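Side-chain contacts in extracellular ligand-binding receptor (Rhodopseudomonas palustris, PDB 3SG0), which probably serves as a periplasmic solute-binding receptor that captures aromatic acids such as benzoylformate for uptake: residues K56-G60 against E61-Y65; P304-F307 against G308-L311; T316-E319 against N320-A324; A338-R341 against D342-K346; L350-N354 against G355-M359. All coordinates share one frame; numbering follows the deposited sequence. Where two conformers were deposited one is given.

Interaction 1: residues K56-G60 against E61-Y65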
loop_
_atom_site.group_PDB
_atom_site.type_symbol
_atom_site.label_atom_id
_atom_site.label_comp_id
_atom_site.label_asym_id
_atom_site.label_seq_id
_atom_site.Cartn_x
_atom_site.Cartn_y
_atom_site.Cartn_z
ATOM N N LYS A 56 23.274 -2.241 -1.261
ATOM C CA LYS A 56 23.943 -3.530 -1.385
ATOM C C LYS A 56 24.870 -3.822 -0.210
ATOM O O LYS A 56 25.436 -4.906 -0.111
ATOM C CB LYS A 56 24.696 -3.617 -2.714
ATOM C CG LYS A 56 23.837 -4.105 -3.874
ATOM C CD LYS A 56 22.454 -3.472 -3.854
ATOM C CE LYS A 56 21.525 -4.129 -4.863
ATOM N NZ LYS A 56 20.129 -3.573 -4.864
ATOM N N GLU A 57 25.005 -2.849 0.683
ATOM C CA GLU A 57 25.768 -3.035 1.908
ATOM C C GLU A 57 25.097 -2.256 3.027
ATOM O O GLU A 57 24.713 -1.103 2.844
ATOM C CB GLU A 57 27.208 -2.559 1.729
ATOM C CG GLU A 57 28.072 -2.754 2.964
ATOM C CD GLU A 57 29.513 -2.337 2.744
ATOM O OE1 GLU A 57 30.115 -2.784 1.745
ATOM O OE2 GLU A 57 30.040 -1.560 3.568
ATOM N N ILE A 58 24.950 -2.890 4.185
ATOM C CA ILE A 58 24.360 -2.239 5.350
ATOM C C ILE A 58 25.119 -2.692 6.584
ATOM O O ILE A 58 25.348 -3.883 6.765
ATOM C CB ILE A 58 22.869 -2.599 5.534
ATOM C CG1 ILE A 58 22.049 -2.215 4.294
ATOM C CG2 ILE A 58 22.319 -1.910 6.779
ATOM C CD1 ILE A 58 20.614 -2.737 4.323
ATOM N N GLY A 59 25.510 -1.743 7.430
ATOM C CA GLY A 59 26.210 -2.070 8.663
ATOM C C GLY A 59 27.528 -2.788 8.431
ATOM O O GLY A 59 28.007 -3.518 9.299
ATOM N N GLY A 60 28.110 -2.589 7.252
ATOM C CA GLY A 60 29.368 -3.225 6.899
ATOM C C GLY A 60 29.221 -4.616 6.310
ATOM O O GLY A 60 30.214 -5.268 5.978
ATOM N N GLU A 61 27.979 -5.075 6.173
ATOM C CA GLU A 61 27.711 -6.400 5.634
ATOM C C GLU A 61 27.098 -6.306 4.251
ATOM O O GLU A 61 26.287 -5.415 3.979
ATOM C CB GLU A 61 26.739 -7.158 6.539
ATOM C CG GLU A 61 27.269 -7.467 7.924
ATOM C CD GLU A 61 28.296 -8.576 7.916
ATOM O OE1 GLU A 61 28.165 -9.504 7.088
ATOM O OE2 GLU A 61 29.234 -8.517 8.735
ATOM N N LYS A 62 27.468 -7.237 3.382
ATOM C CA LYS A 62 26.824 -7.339 2.081
ATOM C C LYS A 62 25.367 -7.747 2.259
ATOM O O LYS A 62 25.034 -8.507 3.171
ATOM C CB LYS A 62 27.544 -8.356 1.192
ATOM C CG LYS A 62 26.972 -8.442 -0.218
ATOM C CD LYS A 62 27.761 -9.391 -1.112
ATOM C CE LYS A 62 27.486 -10.846 -0.772
ATOM N NZ LYS A 62 28.050 -11.763 -1.803
ATOM N N VAL A 63 24.509 -7.233 1.386
ATOM C CA VAL A 63 23.095 -7.575 1.391
ATOM C C VAL A 63 22.742 -8.117 0.015
ATOM O O VAL A 63 23.074 -7.502 -1.002
ATOM C CB VAL A 63 22.224 -6.340 1.675
ATOM C CG1 VAL A 63 20.743 -6.721 1.717
ATOM C CG2 VAL A 63 22.639 -5.681 2.981
ATOM N N THR A 64 22.096 -9.278 -0.016
ATOM C CA THR A 64 21.642 -9.892 -1.253
ATOM C C THR A 64 20.117 -9.965 -1.230
ATOM O O THR A 64 19.527 -10.377 -0.225
ATOM C CB THR A 64 22.199 -11.311 -1.378
ATOM O OG1 THR A 64 23.634 -11.260 -1.376
ATOM C CG2 THR A 64 21.714 -11.967 -2.667
ATOM N N TYR A 65 19.488 -9.580 -2.338
ATOM C CA TYR A 65 18.037 -9.589 -2.470
ATOM C C TYR A 65 17.609 -10.732 -3.371
ATOM O O TYR A 65 18.234 -10.985 -4.406
ATOM C CB TYR A 65 17.562 -8.265 -3.067
ATOM C CG TYR A 65 17.945 -7.086 -2.209
ATOM C CD1 TYR A 65 17.143 -6.699 -1.144
ATOM C CD2 TYR A 65 19.121 -6.378 -2.432
ATOM C CE1 TYR A 65 17.487 -5.640 -0.336
ATOM C CE2 TYR A 65 19.474 -5.310 -1.621
ATOM C CZ TYR A 65 18.649 -4.947 -0.576
ATOM O OH TYR A 65 18.977 -3.892 0.245
#
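I58 and V63 are brought together by their first torsions. In I58, CG1 lies beside the backbone N and opposite the carbonyl carbon (chi1 -58°). In V63, CG1 is anti to the backbone N (chi1 -178°), which leaves CG2 as the branch turned to I58. V63 CG2 meets I58 CG1 at 3.8 Å and reaches the CD1 end of the same side chain about as closely. Both residues are buried, and I58 also touches M315, E319 and I322 of helix 306-328.

E57 turns to the other face, beside K62. Its CG comes close to the next strand, with E57 CG 3.4 Å from E61 O. The backbone carries the pairing. I58 and E61 form a hydrogen-bonded antiparallel pair, with I58 N to E61 O at 2.9 Å and E61 N to I58 O at 2.9 Å. V63 N then binds K56 O at 2.9 Å. K56, bent at chi2, brings its end obliquely to the Y65 ring, with K56 NZ 3.7 Å from Y65 CE2. K56 NZ is hydrogen-bonded to L54 O, and Y65 OH to P55 O.

G59 and G60 take positive phi. At G60 a side chain would press on the preceding carbonyl. This is a beta hairpin with a two-residue loop, G59-G60, in a type I' turn. It adds the edge strand 57-58 to the mixed sheet of the periplasmic binding fold.

Interaction 2: residues P304-F307 against G308-L311. With 173 (benzoyl-formic acid), chain B.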
loop_
_atom_site.group_PDB
_atom_site.type_symbol
_atom_site.label_atom_id
_atom_site.label_comp_id
_atom_site.label_asym_id
_atom_site.label_seq_id
_atom_site.Cartn_x
_atom_site.Cartn_y
_atom_site.Cartn_z
ATOM N N PRO A 304 9.820 6.662 -10.956
ATOM C CA PRO A 304 9.037 5.603 -10.318
ATOM C C PRO A 304 7.607 6.045 -10.057
ATOM O O PRO A 304 7.307 7.244 -10.047
ATOM C CB PRO A 304 9.751 5.421 -8.983
ATOM C CG PRO A 304 10.249 6.795 -8.657
ATOM C CD PRO A 304 10.653 7.400 -9.988
ATOM N N THR A 305 6.736 5.069 -9.838
ATOM C CA THR A 305 5.430 5.343 -9.256
ATOM C C THR A 305 5.458 4.982 -7.770
ATOM O O THR A 305 6.396 4.341 -7.273
ATOM C CB THR A 305 4.311 4.587 -9.971
ATOM O OG1 THR A 305 4.472 3.183 -9.729
ATOM C CG2 THR A 305 4.349 4.864 -11.474
ATOM N N ILE A 306 4.419 5.397 -7.059
ATOM C CA ILE A 306 4.407 5.285 -5.613
ATOM C C ILE A 306 4.608 3.853 -5.123
ATOM O O ILE A 306 5.188 3.628 -4.062
ATOM C CB ILE A 306 3.097 5.846 -5.018
ATOM C CG1 ILE A 306 3.211 5.985 -3.503
ATOM C CG2 ILE A 306 1.903 4.988 -5.413
ATOM C CD1 ILE A 306 2.020 6.683 -2.868
ATOM N N PHE A 307 4.133 2.863 -5.871
ATOM C CA PHE A 307 4.165 1.507 -5.340
ATOM C C PHE A 307 5.573 0.998 -5.082
ATOM O O PHE A 307 5.779 0.204 -4.171
ATOM C CB PHE A 307 3.277 0.576 -6.164
ATOM C CG PHE A 307 1.851 0.989 -6.093
ATOM C CD1 PHE A 307 1.251 1.703 -7.121
ATOM C CD2 PHE A 307 1.137 0.779 -4.925
ATOM C CE1 PHE A 307 -0.059 2.153 -6.993
ATOM C CE2 PHE A 307 -0.167 1.233 -4.797
ATOM C CZ PHE A 307 -0.762 1.921 -5.826
ATOM N N GLY A 308 6.551 1.490 -5.838
ATOM C CA GLY A 308 7.933 1.138 -5.568
ATOM C C GLY A 308 8.398 1.640 -4.208
ATOM O O GLY A 308 9.262 1.037 -3.556
ATOM N N VAL A 309 7.828 2.757 -3.767
ATOM C CA VAL A 309 8.238 3.345 -2.499
ATOM C C VAL A 309 7.803 2.490 -1.314
ATOM O O VAL A 309 8.358 2.618 -0.229
ATOM C CB VAL A 309 7.793 4.827 -2.363
ATOM C CG1 VAL A 309 6.498 4.961 -1.561
ATOM C CG2 VAL A 309 8.905 5.641 -1.715
ATOM N N HIS A 310 6.838 1.603 -1.512
ATOM C CA HIS A 310 6.444 0.707 -0.425
ATOM C C HIS A 310 7.552 -0.296 -0.149
ATOM O O HIS A 310 7.753 -0.704 0.999
ATOM C CB HIS A 310 5.087 0.074 -0.739
ATOM C CG HIS A 310 4.041 1.119 -0.897
ATOM N ND1 HIS A 310 2.899 1.014 -1.668
ATOM C CD2 HIS A 310 4.036 2.364 -0.375
ATOM C CE1 HIS A 310 2.231 2.157 -1.596
ATOM N NE2 HIS A 310 2.898 2.985 -0.812
ATOM N N LEU A 311 8.300 -0.669 -1.183
ATOM C CA LEU A 311 9.497 -1.481 -0.983
ATOM C C LEU A 311 10.606 -0.620 -0.370
ATOM O O LEU A 311 11.245 -1.004 0.613
ATOM C CB LEU A 311 9.950 -2.107 -2.302
ATOM C CG LEU A 311 11.256 -2.902 -2.244
ATOM C CD1 LEU A 311 11.247 -3.949 -1.140
ATOM C CD2 LEU A 311 11.525 -3.536 -3.597
HETATM O O1B 173 B . -3.697 -3.916 -0.252
HETATM C C1 173 B . -4.094 -4.087 -1.374
HETATM O O1A 173 B . -4.794 -5.220 -1.770
HETATM C C2 173 B . -4.061 -2.961 -2.373
HETATM O O2 173 B . -4.687 -3.033 -3.388
HETATM C C1G 173 B . -3.170 -1.799 -2.063
HETATM C C2D 173 B . -1.756 -2.062 -1.557
HETATM C C2E 173 B . -0.848 -0.899 -1.214
HETATM C C3 173 B . -1.376 0.526 -1.367
HETATM C C1E 173 B . -2.811 0.761 -1.875
HETATM C C1D 173 B . -3.720 -0.396 -2.235
#
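F307 and H310 stand side by side on the first turn of helix 306-328 and point the same way. Their ring planes are 80° apart, with centroids separated by 5.6 Å. The two rings meet obliquely. F307 CD2 comes 3.7 Å from H310 ND1. That nitrogen is buried and has no hydrogen-bond partner in the model.

A different neighbour lies on the H310 ring: I306 O sits over the centre of one face, 3.9 Å above the plane. The same oxygen accepts the N-H of V309, and V309 CG1 presses to 3.1 Å from I306 O. The V309 side chain is rotated off a staggered position here (chi1 97°). G308 N to T305 O and H310 N to F307 O likewise span three residues, as in a 3-10 turn.

Both rings reach benzoyl-formic acid. F307 presents its edge, with F307 CE2 3.7 Å from C3 of the ligand. H310 CE1 approaches the same carbon at 4.0 Å. Replacing H310 by alanine would probably open a gap beside the ligand ring and take away the ring that F307 CD2 rests against. T99, A121 and R198 bind the ligand by hydrogen bonds.

Around this turn, L43 of helix 41-50 touches F307, and F272 of helix 271-274 touches I306. F291 of helix 283-298 packs on V309, while N354 of the 350-357 hairpin reaches H310.

Interaction 3: residues T316-E319 against N320-A324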
loop_
_atom_site.group_PDB
_atom_site.type_symbol
_atom_site.label_atom_id
_atom_site.label_comp_id
_atom_site.label_asym_id
_atom_site.label_seq_id
_atom_site.Cartn_x
_atom_site.Cartn_y
_atom_site.Cartn_z
ATOM N N THR A 316 13.956 1.102 4.362
ATOM C CA THR A 316 14.445 2.130 5.282
ATOM C C THR A 316 14.370 1.611 6.717
ATOM O O THR A 316 15.329 1.723 7.490
ATOM C CB THR A 316 13.650 3.430 5.144
ATOM O OG1 THR A 316 13.839 3.944 3.820
ATOM C CG2 THR A 316 14.104 4.463 6.174
ATOM N N LEU A 317 13.233 1.023 7.075
ATOM C CA LEU A 317 13.086 0.466 8.413
ATOM C C LEU A 317 14.079 -0.661 8.671
ATOM O O LEU A 317 14.689 -0.732 9.741
ATOM C CB LEU A 317 11.665 -0.051 8.634
ATOM C CG LEU A 317 10.581 1.018 8.744
ATOM C CD1 LEU A 317 9.210 0.376 8.735
ATOM C CD2 LEU A 317 10.759 1.848 10.001
ATOM N N VAL A 318 14.231 -1.561 7.712
ATOM C CA VAL A 318 15.144 -2.682 7.886
ATOM C C VAL A 318 16.584 -2.187 8.014
ATOM O O VAL A 318 17.326 -2.609 8.909
ATOM C CB VAL A 318 15.009 -3.679 6.726
ATOM C CG1 VAL A 318 16.077 -4.743 6.797
ATOM C CG2 VAL A 318 13.630 -4.320 6.753
ATOM N N GLU A 319 16.978 -1.294 7.117
ATOM C CA GLU A 319 18.320 -0.733 7.140
ATOM C C GLU A 319 18.608 -0.048 8.468
ATOM O O GLU A 319 19.719 -0.154 8.997
ATOM C CB GLU A 319 18.499 0.247 5.975
ATOM C CG GLU A 319 19.868 0.889 5.878
ATOM C CD GLU A 319 20.015 1.739 4.628
ATOM O OE1 GLU A 319 19.019 2.378 4.223
ATOM O OE2 GLU A 319 21.120 1.768 4.046
ATOM N N ASN A 320 17.623 0.661 9.010
ATOM C CA ASN A 320 17.803 1.355 10.275
ATOM C C ASN A 320 17.978 0.396 11.430
ATOM O O ASN A 320 18.627 0.747 12.414
ATOM C CB ASN A 320 16.637 2.301 10.555
ATOM C CG ASN A 320 16.674 3.542 9.685
ATOM O OD1 ASN A 320 17.663 3.810 8.998
ATOM N ND2 ASN A 320 15.598 4.309 9.711
ATOM N N ALA A 321 17.417 -0.803 11.323
ATOM C CA ALA A 321 17.450 -1.784 12.404
ATOM C C ALA A 321 18.688 -2.675 12.371
ATOM O O ALA A 321 19.078 -3.244 13.395
ATOM C CB ALA A 321 16.213 -2.646 12.337
ATOM N N ILE A 322 19.298 -2.824 11.205
ATOM C CA ILE A 322 20.377 -3.789 11.037
ATOM C C ILE A 322 21.624 -3.544 11.904
ATOM O O ILE A 322 22.159 -4.487 12.472
ATOM C CB ILE A 322 20.723 -3.970 9.538
ATOM C CG1 ILE A 322 19.711 -4.928 8.889
ATOM C CG2 ILE A 322 22.146 -4.492 9.358
ATOM C CD1 ILE A 322 19.731 -4.950 7.367
ATOM N N PRO A 323 22.092 -2.292 12.017
ATOM C CA PRO A 323 23.308 -2.113 12.820
ATOM C C PRO A 323 23.131 -2.596 14.265
ATOM O O PRO A 323 24.022 -3.253 14.807
ATOM C CB PRO A 323 23.554 -0.606 12.729
ATOM C CG PRO A 323 23.026 -0.253 11.356
ATOM C CD PRO A 323 21.770 -1.086 11.231
ATOM N N ALA A 324 22.004 -2.287 14.891
ATOM C CA ALA A 324 21.763 -2.791 16.237
ATOM C C ALA A 324 21.674 -4.313 16.255
ATOM O O ALA A 324 22.207 -4.967 17.157
ATOM C CB ALA A 324 20.506 -2.171 16.839
HETATM O O HOH W 1 17.782 4.308 6.242
#
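T316 meets N320 one turn further along the helix. The two side chains lie side by side and point the same way, with T316 CG2 3.8 Å from N320 ND2. T316 O accepts the N-H of N320 at 2.9 Å. The N320 side chain stays close to this oxygen, with N320 CG 3.2 Å from T316 O. The T316 hydroxyl turns back to W312 O.

L317 gives its carbonyl to A321 N in a weak bond. Its side chain points away from the next turn.

V318 is the apolar link. With CG1 anti to the backbone N (chi1 172°), V318 meets I322 obliquely, V318 CG1 lying 3.7 Å from I322 CD1. V318 O also takes weak bonds from the N-H of A321 and of I322.

E319 has an extended chain. A water donates to E319 OE1 at 3.1 Å and to N320 OD1 at 2.8 Å, and so bridges the two polar ends. E319 O lies against the ring of P323, with P323 CD at 3.2 Å from it. Proline has no N-H for this oxygen, and the helix kinks here. T316 and E319 both bind 3-hydroxypyruvate in a crystal of this protein, although this model has none.

The segment lies between several elements. Strand 57-58 covers E319 and I322 through I58. Helix 334-344 packs on A321, and strand 350-352 meets T316, L317 and N320.

Interaction 4: residues A338-R341 against D342-K346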
loop_
_atom_site.group_PDB
_atom_site.type_symbol
_atom_site.label_atom_id
_atom_site.label_comp_id
_atom_site.label_asym_id
_atom_site.label_seq_id
_atom_site.Cartn_x
_atom_site.Cartn_y
_atom_site.Cartn_z
ATOM N N ALA A 338 15.369 -12.111 15.114
ATOM C CA ALA A 338 14.620 -11.661 16.281
ATOM C C ALA A 338 15.055 -10.257 16.680
ATOM O O ALA A 338 14.242 -9.447 17.114
ATOM C CB ALA A 338 14.787 -12.635 17.447
ATOM N N ALA A 339 16.350 -9.967 16.549
ATOM C CA ALA A 339 16.853 -8.642 16.875
ATOM C C ALA A 339 16.292 -7.604 15.907
ATOM O O ALA A 339 15.938 -6.503 16.306
ATOM C CB ALA A 339 18.377 -8.622 16.875
ATOM N N ILE A 340 16.208 -7.946 14.624
ATOM C CA ILE A 340 15.563 -7.036 13.682
ATOM C C ILE A 340 14.112 -6.774 14.087
ATOM O O ILE A 340 13.661 -5.629 14.103
ATOM C CB ILE A 340 15.632 -7.555 12.238
ATOM C CG1 ILE A 340 17.089 -7.582 11.764
ATOM C CG2 ILE A 340 14.788 -6.675 11.317
ATOM C CD1 ILE A 340 17.272 -8.186 10.396
ATOM N N ARG A 341 13.383 -7.842 14.399
ATOM C CA ARG A 341 11.992 -7.695 14.818
ATOM C C ARG A 341 11.885 -6.771 16.035
ATOM O O ARG A 341 11.016 -5.895 16.087
ATOM C CB ARG A 341 11.378 -9.066 15.131
ATOM C CG ARG A 341 9.840 -9.062 15.226
ATOM C CD ARG A 341 9.300 -9.896 16.396
ATOM N NE ARG A 341 9.688 -9.292 17.665
ATOM C CZ ARG A 341 9.064 -8.266 18.235
ATOM N NH1 ARG A 341 7.959 -7.765 17.695
ATOM N NH2 ARG A 341 9.524 -7.751 19.372
ATOM N N ASP A 342 12.753 -6.983 17.022
ATOM C CA ASP A 342 12.765 -6.161 18.233
ATOM C C ASP A 342 13.070 -4.701 17.925
ATOM O O ASP A 342 12.490 -3.790 18.517
ATOM C CB ASP A 342 13.824 -6.662 19.232
ATOM C CG ASP A 342 13.468 -7.990 19.888
ATOM O OD1 ASP A 342 12.287 -8.380 19.914
ATOM O OD2 ASP A 342 14.392 -8.643 20.422
ATOM N N GLN A 343 14.010 -4.473 17.017
ATOM C CA GLN A 343 14.470 -3.121 16.752
ATOM C C GLN A 343 13.467 -2.290 15.949
ATOM O O GLN A 343 13.288 -1.101 16.219
ATOM C CB GLN A 343 15.821 -3.158 16.041
ATOM C CG GLN A 343 16.963 -3.665 16.910
ATOM C CD GLN A 343 17.124 -2.855 18.185
ATOM O OE1 GLN A 343 17.255 -1.631 18.140
ATOM N NE2 GLN A 343 17.090 -3.531 19.332
ATOM N N ILE A 344 12.804 -2.887 14.958
ATOM C CA ILE A 344 11.874 -2.105 14.144
ATOM C C ILE A 344 10.731 -1.579 15.013
ATOM O O ILE A 344 10.242 -0.473 14.821
ATOM C CB ILE A 344 11.359 -2.901 12.939
ATOM C CG1 ILE A 344 12.533 -3.223 12.007
ATOM C CG2 ILE A 344 10.281 -2.111 12.213
ATOM C CD1 ILE A 344 12.167 -4.100 10.825
ATOM N N GLU A 345 10.346 -2.378 16.003
ATOM C CA GLU A 345 9.284 -2.047 16.937
ATOM C C GLU A 345 9.574 -0.780 17.737
ATOM O O GLU A 345 8.654 -0.189 18.302
ATOM C CB GLU A 345 9.118 -3.238 17.886
ATOM C CG GLU A 345 7.883 -3.260 18.733
ATOM C CD GLU A 345 7.626 -4.658 19.247
ATOM O OE1 GLU A 345 6.692 -5.293 18.732
ATOM O OE2 GLU A 345 8.364 -5.129 20.150
ATOM N N LYS A 346 10.844 -0.383 17.778
ATOM C CA LYS A 346 11.296 0.783 18.541
ATOM C C LYS A 346 11.453 2.030 17.677
ATOM O O LYS A 346 11.816 3.094 18.184
ATOM C CB LYS A 346 12.638 0.488 19.205
ATOM C CG LYS A 346 12.630 -0.700 20.142
ATOM C CD LYS A 346 14.039 -0.989 20.640
ATOM C CE LYS A 346 14.111 -2.305 21.383
ATOM N NZ LYS A 346 15.504 -2.579 21.834
HETATM O O HOH W 2 11.972 -10.747 18.397
#
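R341, D342 and E345 form a salt-bridge network near the C-terminal part of helix 334-344. The contact is local, between residues one and four positions apart, and its polar side is partly exposed. R341 CG is anti to the backbone N (chi1 -165°), and bends at chi2 and chi3 bring the guanidinium to E345.

R341 grips E345 end-on with two nitrogens, one to each oxygen. R341 NH1 meets E345 OE1 at 3.0 Å, a nearly straight bond in the guanidinium plane. R341 NH2 meets E345 OE2 at 3.0 Å. Both oxygens are approached from above the carboxylate plane, as the two flat groups are 61° apart. NH2 is shared: R341 NH2 also binds D342 OD1 at 2.9 Å, on the anti lone pair. R341 NH1 has a further partner in K134 O, and E345 OE1 one in H364. A leucine in place of R341 would probably leave the carboxylates of D342 and E345 without their common positive mate.

On the buried side, I340 and I344 run side by side, with I340 CG2 3.7 Å from I344 CD1. A325 of helix 306-328 touches I340, and A321 touches I344. Backbone bonds join A338 to D342, A339 to Q343 and I340 to I344.

One water ties the polar side together: it accepts from R341 NE at 2.8 Å and donates to D342 OD1 at 2.8 Å and to A338 O.

Interaction 5: residues L350-N354 against G355-M359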
loop_
_atom_site.group_PDB
_atom_site.type_symbol
_atom_site.label_atom_id
_atom_site.label_comp_id
_atom_site.label_asym_id
_atom_site.label_seq_id
_atom_site.Cartn_x
_atom_site.Cartn_y
_atom_site.Cartn_z
ATOM N N LEU A 350 9.905 8.907 12.498
ATOM C CA LEU A 350 10.577 8.695 11.222
ATOM C C LEU A 350 9.717 9.149 10.058
ATOM O O LEU A 350 8.640 8.595 9.826
ATOM C CB LEU A 350 10.924 7.215 11.067
ATOM C CG LEU A 350 11.642 6.825 9.775
ATOM C CD1 LEU A 350 12.997 7.511 9.651
ATOM C CD2 LEU A 350 11.786 5.311 9.689
ATOM N N ALA A 351 10.186 10.142 9.313
ATOM C CA ALA A 351 9.486 10.561 8.109
ATOM C C ALA A 351 9.773 9.570 6.993
ATOM O O ALA A 351 10.910 9.455 6.532
ATOM C CB ALA A 351 9.915 11.965 7.700
ATOM N N LEU A 352 8.742 8.840 6.585
ATOM C CA LEU A 352 8.802 7.954 5.429
ATOM C C LEU A 352 8.013 8.601 4.301
ATOM O O LEU A 352 7.258 9.542 4.524
ATOM C CB LEU A 352 8.171 6.599 5.778
ATOM C CG LEU A 352 8.901 5.756 6.828
ATOM C CD1 LEU A 352 8.106 4.516 7.160
ATOM C CD2 LEU A 352 10.310 5.381 6.353
ATOM N N ASN A 353 8.157 8.084 3.088
ATOM C CA ASN A 353 7.311 8.537 1.992
ATOM C C ASN A 353 5.837 8.289 2.258
ATOM O O ASN A 353 4.964 8.998 1.753
ATOM C CB ASN A 353 7.743 7.870 0.703
ATOM C CG ASN A 353 9.045 8.422 0.208
ATOM O OD1 ASN A 353 9.063 9.466 -0.445
ATOM N ND2 ASN A 353 10.151 7.767 0.548
ATOM N N ASN A 354 5.568 7.275 3.078
ATOM C CA ASN A 354 4.217 6.903 3.448
ATOM C C ASN A 354 3.632 7.730 4.589
ATOM O O ASN A 354 2.436 7.621 4.860
ATOM C CB ASN A 354 4.171 5.407 3.793
ATOM C CG ASN A 354 3.931 4.541 2.576
ATOM O OD1 ASN A 354 2.796 4.415 2.122
ATOM N ND2 ASN A 354 4.983 3.929 2.045
ATOM N N GLY A 355 4.451 8.534 5.260
ATOM C CA GLY A 355 3.968 9.341 6.370
ATOM C C GLY A 355 4.939 9.357 7.527
ATOM O O GLY A 355 6.048 8.825 7.434
ATOM N N LEU A 356 4.519 9.990 8.619
ATOM C CA LEU A 356 5.324 10.047 9.834
ATOM C C LEU A 356 5.039 8.823 10.686
ATOM O O LEU A 356 3.928 8.648 11.199
ATOM C CB LEU A 356 5.040 11.326 10.623
ATOM C CG LEU A 356 5.865 11.488 11.904
ATOM C CD1 LEU A 356 7.346 11.626 11.588
ATOM C CD2 LEU A 356 5.381 12.690 12.701
ATOM N N SER A 357 6.057 7.983 10.830
ATOM C CA SER A 357 5.905 6.663 11.411
ATOM C C SER A 357 6.440 6.571 12.836
ATOM O O SER A 357 7.588 6.934 13.106
ATOM C CB SER A 357 6.651 5.684 10.516
ATOM O OG SER A 357 6.676 4.384 11.080
ATOM N N ASN A 358 5.601 6.047 13.727
ATOM C CA ASN A 358 5.966 5.786 15.112
ATOM C C ASN A 358 5.519 4.382 15.481
ATOM O O ASN A 358 4.341 4.141 15.707
ATOM C CB ASN A 358 5.297 6.803 16.044
ATOM C CG ASN A 358 6.009 8.126 16.058
ATOM O OD1 ASN A 358 7.080 8.254 16.644
ATOM N ND2 ASN A 358 5.424 9.117 15.414
HETATM N N MSE A 359 6.450 3.441 15.511
HETATM C CA MSE A 359 6.097 2.060 15.845
HETATM C C MSE A 359 5.955 1.893 17.344
HETATM O O MSE A 359 6.619 2.588 18.119
HETATM C CB MSE A 359 7.180 1.107 15.353
HETATM C CG MSE A 359 7.366 1.102 13.856
HETATM SE SE MSE A 359 5.748 0.462 12.965
HETATM C CE MSE A 359 6.482 0.229 11.206
#
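L352 and S357 pack on the buried face of a short antiparallel hairpin, where L352 CD1 lies 3.8 Å from S357 CB. L352 turns its CG beside the backbone N and opposite the carbonyl carbon (chi1 -66°). L350 points to the same face and rests on L317 of helix 306-328. L352 meets D313 of that helix. This is the close side of the contact.

The backbone also joins the strands. L350 and S357 exchange two nearly straight bonds: L350 N to S357 O at 3.1 Å and S357 N to L350 O at 2.8 Å. L352 N to G355 O is equally short at 2.8 Å. G355 N to L352 O at 3.1 Å closes the type I turn through N353 and N354. The strand axes approach to 4.6 Å.

The other face holds the non-hydrogen-bonded pair A351 and L356. A351 CB stays away from the second strand, and A351 meets P283 of helix 283-298. The end of L356 returns to the first strand, with L356 CD1 3.7 Å from L350 O. The looseness here lies in the exposure of L356 and its two deposited conformers.

G355 has backbone angles at which a side chain would run into the carbonyl of N354. The chemistry at the turn is polar, though buried. N353 ND2 bonds to D313 OD1, and N354 ND2 to D313 OD2. One carboxylate thus takes both amides, which implies that the turn is fixed to helix 306-328 by paired polar bonds as well as by the apolar face of the hairpin.

In the fold
Helix 306-328 is the common element. It carries interactions 2 and 3, whose centres lie 19 Å apart. The other three pack round it. Interaction 1 reaches interaction 3 where I58 CG2 meets I322 CG2 at 3.7 Å. Interaction 4 joins it from helix 334-344, with A321 CB 3.7 Å from I344 CG1. Interaction 5 touches both halves of the helix: L317 CD2 lies 3.6 Å from L350 CD2, and V309 CG1 4.0 Å from N354 ND2. Interaction 2 alone touches benzoyl-formic acid. The N354 side chain of interaction 5 stays about 7 Å from the ligand and borders the pocket through H310.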